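Local structure of ferredoxin-thioredoxin reductase variable chain, chloroplastic (Arabidopsis thaliana, 7C2B) at residues 29-34 with 64-69; 37-42 with 59-64; 83-88 with 97-102. The protein probably serves as the variable subunit of ferredoxin-thioredoxin reductase, the chloroplast enzyme that passes electrons from reduced ferredoxin to thioredoxins. All blocks are in the same frame, centred on the assembly; numbering follows the deposited sequence.

All three contacts involve one five-stranded antiparallel sheet. Interactions 2 and 3 are pairings within it, whereas in interaction 1 the N-terminal helix 25-31 and the turn after it pack on the end of strand 61-67. That strand also supplies interaction 2, and Ile-64 belongs to both. Strand 82-90 of interaction 3 is its other neighbour, joined to it by backbone bonds such as Phe-63 with Gln-85. Interaction 3 lies nearest the chain centre (about 5 Å, centre to centre), interaction 1 farthest (about 10 Å); each has a buried and a more exposed side. Interaction 1 couples a methyl-on-ring contact to a lysine bridge; interaction 2 sets arginine-glutamate pairs against a valine-lined face; interaction 3 is the most aromatic and buries the largest area.

Interaction 1. Residues 29-34 with 64-69; sequences KAKEKI and IKDYVV
Aromatic and apolar contacts fill the inner part of this meeting between the end of helix 25-31 and strand 61-67. The methyl of Ala-30 sits over the centre of the Tyr-67 ring in a CH-pi contact, CB lying 3.4 Å from the ring centroid and only 12° off the normal. The ring reaches this position because CG of Tyr-67 stands anti to its own backbone N (chi1 178°). Lys-31 CD comes to the edge of the same ring, and CD1 of Ile-34 lies near CB of Tyr-67. From the strand, Ile-64 sets CD1 against the backbone O of Lys-33 (3.4 Å) and its CB, while CG2 of Ile-64 lies near CG1 of Ile-34.

The chain here rounds a type I turn, Lys-31 to Ile-34, which brings Ile-34 beside the strand where Lys-65 and Asp-66, both opposite Lys-83, form a classic beta bulge. The strand is part of the SH3-like domain of the variable chain.

Lys-31 supplies the polar contacts across the segments, on the more exposed side. Bent at chi2 and chi3, it folds over so that NZ donates to Tyr-67 O at 2.5 Å, in the carbonyl plane. NZ also makes a salt bridge to Asp-66 OD1 at 3.3 Å, and a water donates to that oxygen while weakly accepting from the lysine. Separately, Tyr-67 OH is hydrogen-bonded to Asp-27, further back on the helix. A leucine in place of Tyr-67 would probably loosen the helix from the strand, since both the flat seat for Ala-30 and the hydroxyl bond to Asp-27 are lost.

Interaction 2. Residues 37-42 with 59-64; sequences RVRVTV and GMEGFI
Strands 37-40 and 61-64 run antiparallel and are bound most closely along the backbone. Val-38 and Gly-62 form a hydrogen-bonded pair, with both N...O distances 2.9 Å: Val-38 N approaches Gly-62 O from above the carbonyl plane, while Gly-62 N lies in the carbonyl plane of Val-38. Beyond them Val-40 N donates to Met-60 O nearly along the C=O axis, and Val-40 O receives Gly-59 N. Gly-59 has backbone angles at which a CB would collide with the carbonyl O of the residue before. On the buried face Val-38 CG1 meets Ile-64 CD1 at 3.7 Å, the two side chains crossing at about a right angle.

The other face, carrying Arg-37, Arg-39 and Glu-61, is looser and more exposed. Arg-39 lies alongside Glu-61 and grips OE2 side-on with two nitrogens, NE at 3.0 Å and NH2 at 2.7 Å; NE meets the anti lone pair, NH2 comes from above the carboxylate. Arg-37 crosses obliquely, its NH2 in a salt bridge with Glu-61 OE1 (3.2 Å). One carboxylate thus bridges two guanidiniums, whose charges would probably stabilise its ionised form.

Arg-39 NH1 pairs with Glu-108 of strand 107-109, which flanks strand 37-40, while Val-38 and Val-40 pack on Val-84 and Phe-86 of strand 82-90.

Interaction 3. Residues 83-88 with 97-102; sequences KVQFVK and KFFTHL. With NO3 (nitrate ion), chain J.
On the buried face, Phe-98 lays its ring against the base of Phe-86: Phe-86 CB stands over the ring, offset toward its rim, 3.5 Å from Phe-98 CZ. Phe-98 CG takes the crowded position between backbone N and carbonyl carbon (chi1 64°), which swings the ring across to the neighbouring strand. The planes are only 24° apart, but the rings are displaced and share little overlap. Phe-86 CE2 nudges Thr-100 CB, and Leu-102 CD1 approaches the edge of the Phe-86 ring while also meeting Val-84 CG2.

These residues belong to the beta hairpin of strands 82-90 and 94-102, in an SH3-like domain; Val-84 with Thr-100 and Phe-86 with Phe-98 are two of its hydrogen-bonded pairs, Phe-86 N to Phe-98 O being almost straight at 176°.

The opposite face is built from longer side chains. Lys-83, extended, passes over one face of the Phe-99 ring, Lys-83 CE 3.5 Å from Phe-99 CG, and its NZ makes a cation-pi contact 4.5 Å from the ring centroid. Gln-85 lies between Phe-99 and Lys-97, with OE1 at Phe-99 CE1 and NE2 3.1 Å from Lys-97 CD. Lys-83 CG stands over one side of the His-101 ring, near its margin; His-101 ND1 bonds an acidic side chain of another protein chain, and NE2 weakly holds a nitrate, likely a crystallisation additive.

Interaction 1. Residues 29-34 with 64-69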
loop_
_atom_site.group_PDB
_atom_site.type_symbol
_atom_site.label_atom_id
_atom_site.label_comp_id
_atom_site.label_asym_id
_atom_site.label_seq_id
_atom_site.Cartn_x
_atom_site.Cartn_y
_atom_site.Cartn_z
ATOM N N LYS B 29 8.588 23.998 -1.335
ATOM C CA LYS B 29 7.547 24.803 -0.701
ATOM C C LYS B 29 6.928 24.088 0.496
ATOM O O LYS B 29 6.415 24.747 1.406
ATOM C CB LYS B 29 6.468 25.170 -1.715
ATOM C CG LYS B 29 6.908 26.280 -2.668
ATOM C CD LYS B 29 6.197 26.203 -4.009
ATOM C CE LYS B 29 4.684 26.145 -3.839
ATOM N NZ LYS B 29 4.028 27.394 -4.344
ATOM N N ALA B 30 6.962 22.753 0.513
ATOM C CA ALA B 30 6.483 22.027 1.688
ATOM C C ALA B 30 7.437 22.197 2.863
ATOM O O ALA B 30 7.002 22.430 3.999
ATOM C CB ALA B 30 6.303 20.549 1.357
ATOM N N LYS B 31 8.745 22.077 2.606
ATOM C CA LYS B 31 9.739 22.265 3.657
ATOM C C LYS B 31 9.662 23.665 4.254
ATOM O O LYS B 31 9.931 23.845 5.449
ATOM C CB LYS B 31 11.146 21.998 3.117
ATOM C CG LYS B 31 11.590 20.535 3.142
ATOM C CD LYS B 31 11.526 19.941 4.548
ATOM C CE LYS B 31 12.740 19.067 4.881
ATOM N NZ LYS B 31 12.536 18.251 6.119
ATOM N N GLU B 32 9.282 24.659 3.449
ATOM C CA GLU B 32 9.114 26.018 3.951
ATOM C C GLU B 32 7.942 26.151 4.915
ATOM O O GLU B 32 7.863 27.148 5.642
ATOM C CB GLU B 32 8.936 26.986 2.780
ATOM C CG GLU B 32 10.201 27.155 1.951
ATOM C CD GLU B 32 10.015 28.079 0.760
ATOM O OE1 GLU B 32 11.022 28.368 0.083
ATOM O OE2 GLU B 32 8.869 28.512 0.500
ATOM N N LYS B 33 7.035 25.178 4.944
ATOM C CA LYS B 33 5.910 25.199 5.868
ATOM C C LYS B 33 6.235 24.560 7.219
ATOM O O LYS B 33 5.358 24.491 8.081
ATOM C CB LYS B 33 4.702 24.491 5.246
ATOM C CG LYS B 33 4.162 25.155 3.975
ATOM C CD LYS B 33 2.891 24.460 3.493
ATOM C CE LYS B 33 2.380 25.052 2.170
ATOM N NZ LYS B 33 2.799 24.235 0.993
ATOM N N ILE B 34 7.458 24.082 7.424
ATOM C CA ILE B 34 7.822 23.539 8.726
ATOM C C ILE B 34 7.751 24.653 9.759
ATOM O O ILE B 34 8.264 25.759 9.542
ATOM C CB ILE B 34 9.210 22.892 8.660
ATOM C CG1 ILE B 34 9.207 21.750 7.642
ATOM C CG2 ILE B 34 9.642 22.390 10.024
ATOM C CD1 ILE B 34 10.443 20.904 7.682
ATOM N N ILE B 64 3.266 22.197 11.918
ATOM C CA ILE B 64 4.039 21.219 11.165
ATOM C C ILE B 64 5.387 21.043 11.853
ATOM O O ILE B 64 6.198 21.971 11.916
ATOM C CB ILE B 64 4.200 21.636 9.702
ATOM C CG1 ILE B 64 2.838 21.580 9.006
ATOM C CG2 ILE B 64 5.231 20.751 9.008
ATOM C CD1 ILE B 64 2.808 22.306 7.674
ATOM N N LYS B 65 5.616 19.845 12.379
ATOM C CA LYS B 65 6.865 19.512 13.049
ATOM C C LYS B 65 7.951 19.164 12.046
ATOM O O LYS B 65 9.113 19.549 12.220
ATOM C CB LYS B 65 6.632 18.339 14.002
ATOM C CG LYS B 65 7.809 18.005 14.917
ATOM C CD LYS B 65 7.858 18.974 16.097
ATOM C CE LYS B 65 8.988 18.615 17.061
ATOM N NZ LYS B 65 9.035 19.537 18.226
ATOM N N ASP B 66 7.594 18.428 11.001
ATOM C CA ASP B 66 8.573 18.006 10.018
ATOM C C ASP B 66 7.861 17.726 8.710
ATOM O O ASP B 66 6.650 17.485 8.671
ATOM C CB ASP B 66 9.348 16.760 10.471
ATOM C CG ASP B 66 10.785 16.750 9.960
ATOM O OD1 ASP B 66 11.107 17.559 9.062
ATOM O OD2 ASP B 66 11.597 15.942 10.466
ATOM N N TYR B 67 8.638 17.789 7.638
ATOM C CA TYR B 67 8.243 17.288 6.332
ATOM C C TYR B 67 9.363 16.376 5.876
ATOM O O TYR B 67 10.491 16.832 5.676
ATOM C CB TYR B 67 8.042 18.430 5.342
ATOM C CG TYR B 67 7.679 17.984 3.952
ATOM C CD1 TYR B 67 6.368 17.642 3.638
ATOM C CD2 TYR B 67 8.634 17.936 2.945
ATOM C CE1 TYR B 67 6.015 17.252 2.350
ATOM C CE2 TYR B 67 8.300 17.549 1.656
ATOM C CZ TYR B 67 6.988 17.210 1.361
ATOM O OH TYR B 67 6.655 16.830 0.077
ATOM N N VAL B 68 9.084 15.092 5.744
ATOM C CA VAL B 68 10.150 14.146 5.461
ATOM C C VAL B 68 9.795 13.393 4.190
ATOM O O VAL B 68 8.875 12.567 4.180
ATOM C CB VAL B 68 10.407 13.194 6.634
ATOM C CG1 VAL B 68 11.547 12.250 6.295
ATOM C CG2 VAL B 68 10.759 13.993 7.887
ATOM N N VAL B 69 10.505 13.701 3.108
ATOM C CA VAL B 69 10.469 12.900 1.896
ATOM C C VAL B 69 11.855 12.458 1.477
ATOM O O VAL B 69 11.997 11.795 0.449
ATOM C CB VAL B 69 9.769 13.645 0.738
ATOM C CG1 VAL B 69 8.329 13.963 1.109
ATOM C CG2 VAL B 69 10.529 14.927 0.390
HETATM O O HOH W 1 13.330 18.915 9.384
#

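Interaction 2. Residues 37-42 with 59-64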
loop_
_atom_site.group_PDB
_atom_site.type_symbol
_atom_site.label_atom_id
_atom_site.label_comp_id
_atom_site.label_asym_id
_atom_site.label_seq_id
_atom_site.Cartn_x
_atom_site.Cartn_y
_atom_site.Cartn_z
ATOM N N ARG B 37 1.499 26.929 11.550
ATOM C CA ARG B 37 0.286 26.455 12.198
ATOM C C ARG B 37 -0.727 26.008 11.150
ATOM O O ARG B 37 -0.907 26.665 10.120
ATOM C CB ARG B 37 -0.308 27.551 13.082
ATOM C CG ARG B 37 0.690 28.122 14.088
ATOM C CD ARG B 37 0.048 29.152 15.002
ATOM N NE ARG B 37 -1.160 28.623 15.626
ATOM C CZ ARG B 37 -2.370 29.159 15.488
ATOM N NH1 ARG B 37 -2.537 30.252 14.748
ATOM N NH2 ARG B 37 -3.411 28.596 16.093
ATOM N N VAL B 38 -1.395 24.881 11.423
ATOM C CA VAL B 38 -2.318 24.258 10.484
ATOM C C VAL B 38 -3.574 23.828 11.230
ATOM O O VAL B 38 -3.560 23.597 12.441
ATOM C CB VAL B 38 -1.693 23.032 9.774
ATOM C CG1 VAL B 38 -0.520 23.457 8.883
ATOM C CG2 VAL B 38 -1.251 21.995 10.787
ATOM N N ARG B 39 -4.663 23.699 10.474
ATOM C CA ARG B 39 -5.935 23.183 10.966
ATOM C C ARG B 39 -6.339 21.998 10.101
ATOM O O ARG B 39 -6.265 22.076 8.870
ATOM C CB ARG B 39 -7.018 24.272 10.920
ATOM C CG ARG B 39 -8.394 23.845 11.425
ATOM C CD ARG B 39 -9.404 24.995 11.331
ATOM N NE ARG B 39 -8.995 26.148 12.134
ATOM C CZ ARG B 39 -8.593 27.315 11.628
ATOM N NH1 ARG B 39 -8.544 27.493 10.318
ATOM N NH2 ARG B 39 -8.236 28.302 12.434
ATOM N N VAL B 40 -6.777 20.907 10.732
ATOM C CA VAL B 40 -7.231 19.751 9.969
ATOM C C VAL B 40 -8.599 20.053 9.379
ATOM O O VAL B 40 -9.514 20.493 10.087
ATOM C CB VAL B 40 -7.275 18.492 10.852
ATOM C CG1 VAL B 40 -7.863 17.316 10.082
ATOM C CG2 VAL B 40 -5.877 18.149 11.358
ATOM N N THR B 41 -8.756 19.797 8.083
ATOM C CA THR B 41 -9.929 20.252 7.348
ATOM C C THR B 41 -10.844 19.124 6.897
ATOM O O THR B 41 -11.826 19.389 6.190
ATOM C CB THR B 41 -9.493 21.072 6.131
ATOM O OG1 THR B 41 -8.524 20.331 5.385
ATOM C CG2 THR B 41 -8.857 22.369 6.581
ATOM N N VAL B 42 -10.550 17.883 7.276
ATOM C CA VAL B 42 -11.319 16.716 6.846
ATOM C C VAL B 42 -11.517 15.803 8.044
ATOM O O VAL B 42 -10.758 15.866 9.021
ATOM C CB VAL B 42 -10.616 15.942 5.713
ATOM C CG1 VAL B 42 -10.466 16.815 4.451
ATOM C CG2 VAL B 42 -9.262 15.426 6.188
ATOM N N GLY B 59 -10.801 19.882 12.578
ATOM C CA GLY B 59 -10.918 21.121 13.312
ATOM C C GLY B 59 -9.828 21.372 14.327
ATOM O O GLY B 59 -9.721 22.497 14.826
ATOM N N MET B 60 -9.016 20.373 14.657
ATOM C CA MET B 60 -7.926 20.588 15.594
ATOM C C MET B 60 -6.800 21.370 14.929
ATOM O O MET B 60 -6.554 21.250 13.726
ATOM C CB MET B 60 -7.405 19.256 16.129
ATOM C CG MET B 60 -8.431 18.573 17.008
ATOM S SD MET B 60 -7.817 17.119 17.856
ATOM C CE MET B 60 -6.361 17.792 18.664
ATOM N N GLU B 61 -6.118 22.177 15.728
ATOM C CA GLU B 61 -5.034 23.017 15.250
ATOM C C GLU B 61 -3.715 22.563 15.856
ATOM O O GLU B 61 -3.643 22.215 17.041
ATOM C CB GLU B 61 -5.310 24.484 15.584
ATOM C CG GLU B 61 -6.594 24.994 14.924
ATOM C CD GLU B 61 -6.932 26.415 15.316
ATOM O OE1 GLU B 61 -6.221 26.966 16.186
ATOM O OE2 GLU B 61 -7.902 26.978 14.751
ATOM N N GLY B 62 -2.676 22.552 15.030
ATOM C CA GLY B 62 -1.352 22.194 15.489
ATOM C C GLY B 62 -0.304 22.880 14.644
ATOM O O GLY B 62 -0.603 23.882 13.992
ATOM N N PHE B 63 0.920 22.368 14.619
ATOM C CA PHE B 63 1.919 22.969 13.755
ATOM C C PHE B 63 2.750 21.883 13.102
ATOM O O PHE B 63 2.913 20.788 13.645
ATOM C CB PHE B 63 2.819 23.978 14.510
ATOM C CG PHE B 63 3.797 23.360 15.472
ATOM C CD1 PHE B 63 3.453 23.181 16.809
ATOM C CD2 PHE B 63 5.078 23.015 15.062
ATOM C CE1 PHE B 63 4.351 22.643 17.708
ATOM C CE2 PHE B 63 5.986 22.472 15.950
ATOM C CZ PHE B 63 5.622 22.278 17.284
ATOM N N ILE B 64 3.266 22.197 11.918
ATOM C CA ILE B 64 4.039 21.219 11.165
ATOM C C ILE B 64 5.387 21.043 11.853
ATOM O O ILE B 64 6.198 21.971 11.916
ATOM C CB ILE B 64 4.200 21.636 9.702
ATOM C CG1 ILE B 64 2.838 21.580 9.006
ATOM C CG2 ILE B 64 5.231 20.751 9.008
ATOM C CD1 ILE B 64 2.808 22.306 7.674
#

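Interaction 3. Residues 83-88 with 97-102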
loop_
_atom_site.group_PDB
_atom_site.type_symbol
_atom_site.label_atom_id
_atom_site.label_comp_id
_atom_site.label_asym_id
_atom_site.label_seq_id
_atom_site.Cartn_x
_atom_site.Cartn_y
_atom_site.Cartn_z
ATOM N N LYS B 83 4.547 15.731 9.337
ATOM C CA LYS B 83 4.405 15.323 10.728
ATOM C C LYS B 83 3.935 16.544 11.509
ATOM O O LYS B 83 4.635 17.557 11.551
ATOM C CB LYS B 83 5.720 14.774 11.276
ATOM C CG LYS B 83 5.605 14.099 12.649
ATOM C CD LYS B 83 6.984 13.674 13.143
ATOM C CE LYS B 83 7.031 13.510 14.649
ATOM N NZ LYS B 83 8.347 12.920 15.058
ATOM N N VAL B 84 2.738 16.464 12.091
ATOM C CA VAL B 84 2.093 17.612 12.717
ATOM C C VAL B 84 1.976 17.360 14.213
ATOM O O VAL B 84 1.528 16.287 14.637
ATOM C CB VAL B 84 0.712 17.886 12.098
ATOM C CG1 VAL B 84 0.082 19.114 12.727
ATOM C CG2 VAL B 84 0.845 18.057 10.598
ATOM N N GLN B 85 2.363 18.358 15.012
ATOM C CA GLN B 85 2.263 18.267 16.464
ATOM C C GLN B 85 0.945 18.866 16.929
ATOM O O GLN B 85 0.605 19.995 16.562
ATOM C CB GLN B 85 3.432 18.983 17.142
ATOM C CG GLN B 85 3.349 19.010 18.670
ATOM C CD GLN B 85 4.624 19.547 19.295
ATOM O OE1 GLN B 85 5.722 19.197 18.872
ATOM N NE2 GLN B 85 4.483 20.416 20.289
ATOM N N PHE B 86 0.204 18.099 17.729
ATOM C CA PHE B 86 -1.050 18.528 18.324
ATOM C C PHE B 86 -0.928 18.439 19.837
ATOM O O PHE B 86 -0.153 17.642 20.363
ATOM C CB PHE B 86 -2.233 17.653 17.879
ATOM C CG PHE B 86 -2.535 17.726 16.408
ATOM C CD1 PHE B 86 -3.361 18.721 15.906
ATOM C CD2 PHE B 86 -2.017 16.782 15.530
ATOM C CE1 PHE B 86 -3.648 18.790 14.555
ATOM C CE2 PHE B 86 -2.298 16.840 14.183
ATOM C CZ PHE B 86 -3.122 17.848 13.690
ATOM N N VAL B 87 -1.695 19.268 20.530
ATOM C CA VAL B 87 -1.936 19.113 21.960
ATOM C C VAL B 87 -3.442 19.102 22.155
ATOM O O VAL B 87 -4.135 19.992 21.652
ATOM C CB VAL B 87 -1.292 20.235 22.796
ATOM C CG1 VAL B 87 -1.378 19.887 24.283
ATOM C CG2 VAL B 87 0.163 20.447 22.394
ATOM N N LYS B 88 -3.953 18.087 22.850
ATOM C CA LYS B 88 -5.385 17.959 23.089
ATOM C C LYS B 88 -5.654 17.887 24.585
ATOM O O LYS B 88 -5.042 17.082 25.297
ATOM C CB LYS B 88 -5.967 16.724 22.402
ATOM C CG LYS B 88 -7.489 16.675 22.447
ATOM C CD LYS B 88 -8.009 15.262 22.241
ATOM C CE LYS B 88 -9.430 15.129 22.749
ATOM N NZ LYS B 88 -10.365 15.970 21.956
ATOM N N LYS B 97 0.173 15.794 24.383
ATOM C CA LYS B 97 0.865 16.135 23.149
ATOM C C LYS B 97 1.068 14.884 22.313
ATOM O O LYS B 97 1.423 13.827 22.844
ATOM C CB LYS B 97 2.214 16.780 23.469
ATOM C CG LYS B 97 3.092 17.036 22.266
ATOM C CD LYS B 97 3.989 18.240 22.511
ATOM C CE LYS B 97 5.100 17.936 23.484
ATOM N NZ LYS B 97 6.037 19.101 23.606
ATOM N N PHE B 98 0.829 14.999 21.005
ATOM C CA PHE B 98 1.036 13.869 20.111
ATOM C C PHE B 98 1.325 14.376 18.710
ATOM O O PHE B 98 1.156 15.558 18.403
ATOM C CB PHE B 98 -0.172 12.909 20.097
ATOM C CG PHE B 98 -1.448 13.515 19.553
ATOM C CD1 PHE B 98 -2.297 14.234 20.381
ATOM C CD2 PHE B 98 -1.814 13.337 18.219
ATOM C CE1 PHE B 98 -3.478 14.786 19.896
ATOM C CE2 PHE B 98 -2.989 13.890 17.725
ATOM C CZ PHE B 98 -3.828 14.607 18.569
ATOM N N PHE B 99 1.773 13.458 17.865
ATOM C CA PHE B 99 2.035 13.733 16.463
ATOM C C PHE B 99 1.114 12.882 15.606
ATOM O O PHE B 99 0.720 11.779 15.997
ATOM C CB PHE B 99 3.500 13.440 16.109
ATOM C CG PHE B 99 4.479 14.158 16.995
ATOM C CD1 PHE B 99 4.776 15.500 16.779
ATOM C CD2 PHE B 99 5.078 13.504 18.060
ATOM C CE1 PHE B 99 5.664 16.172 17.600
ATOM C CE2 PHE B 99 5.969 14.176 18.896
ATOM C CZ PHE B 99 6.261 15.511 18.663
ATOM N N THR B 100 0.767 13.415 14.438
ATOM C CA THR B 100 -0.008 12.695 13.442
ATOM C C THR B 100 0.566 13.050 12.079
ATOM O O THR B 100 0.910 14.209 11.833
ATOM C CB THR B 100 -1.509 13.052 13.505
ATOM O OG1 THR B 100 -2.089 12.536 14.714
ATOM C CG2 THR B 100 -2.254 12.464 12.318
ATOM N N HIS B 101 0.692 12.054 11.209
ATOM C CA HIS B 101 1.153 12.274 9.842
ATOM C C HIS B 101 -0.018 12.633 8.937
ATOM O O HIS B 101 -1.044 11.940 8.936
ATOM C CB HIS B 101 1.859 11.020 9.327
ATOM C CG HIS B 101 3.204 10.789 9.942
ATOM N ND1 HIS B 101 3.377 10.177 11.170
ATOM C CD2 HIS B 101 4.446 11.070 9.483
ATOM C CE1 HIS B 101 4.667 10.097 11.437
ATOM N NE2 HIS B 101 5.337 10.635 10.431
ATOM N N LEU B 102 0.139 13.714 8.161
ATOM C CA LEU B 102 -0.903 14.195 7.260
ATOM C C LEU B 102 -0.342 14.380 5.853
ATOM O O LEU B 102 0.868 14.523 5.651
ATOM C CB LEU B 102 -1.497 15.543 7.719
ATOM C CG LEU B 102 -2.041 15.673 9.136
ATOM C CD1 LEU B 102 -2.665 17.064 9.305
ATOM C CD2 LEU B 102 -3.071 14.599 9.354
HETATM N N NO3 J . 7.773 8.375 9.830
HETATM O O1 NO3 J . 8.100 7.282 9.274
HETATM O O2 NO3 J . 7.486 8.396 11.067
HETATM O O3 NO3 J . 7.738 9.443 9.148
#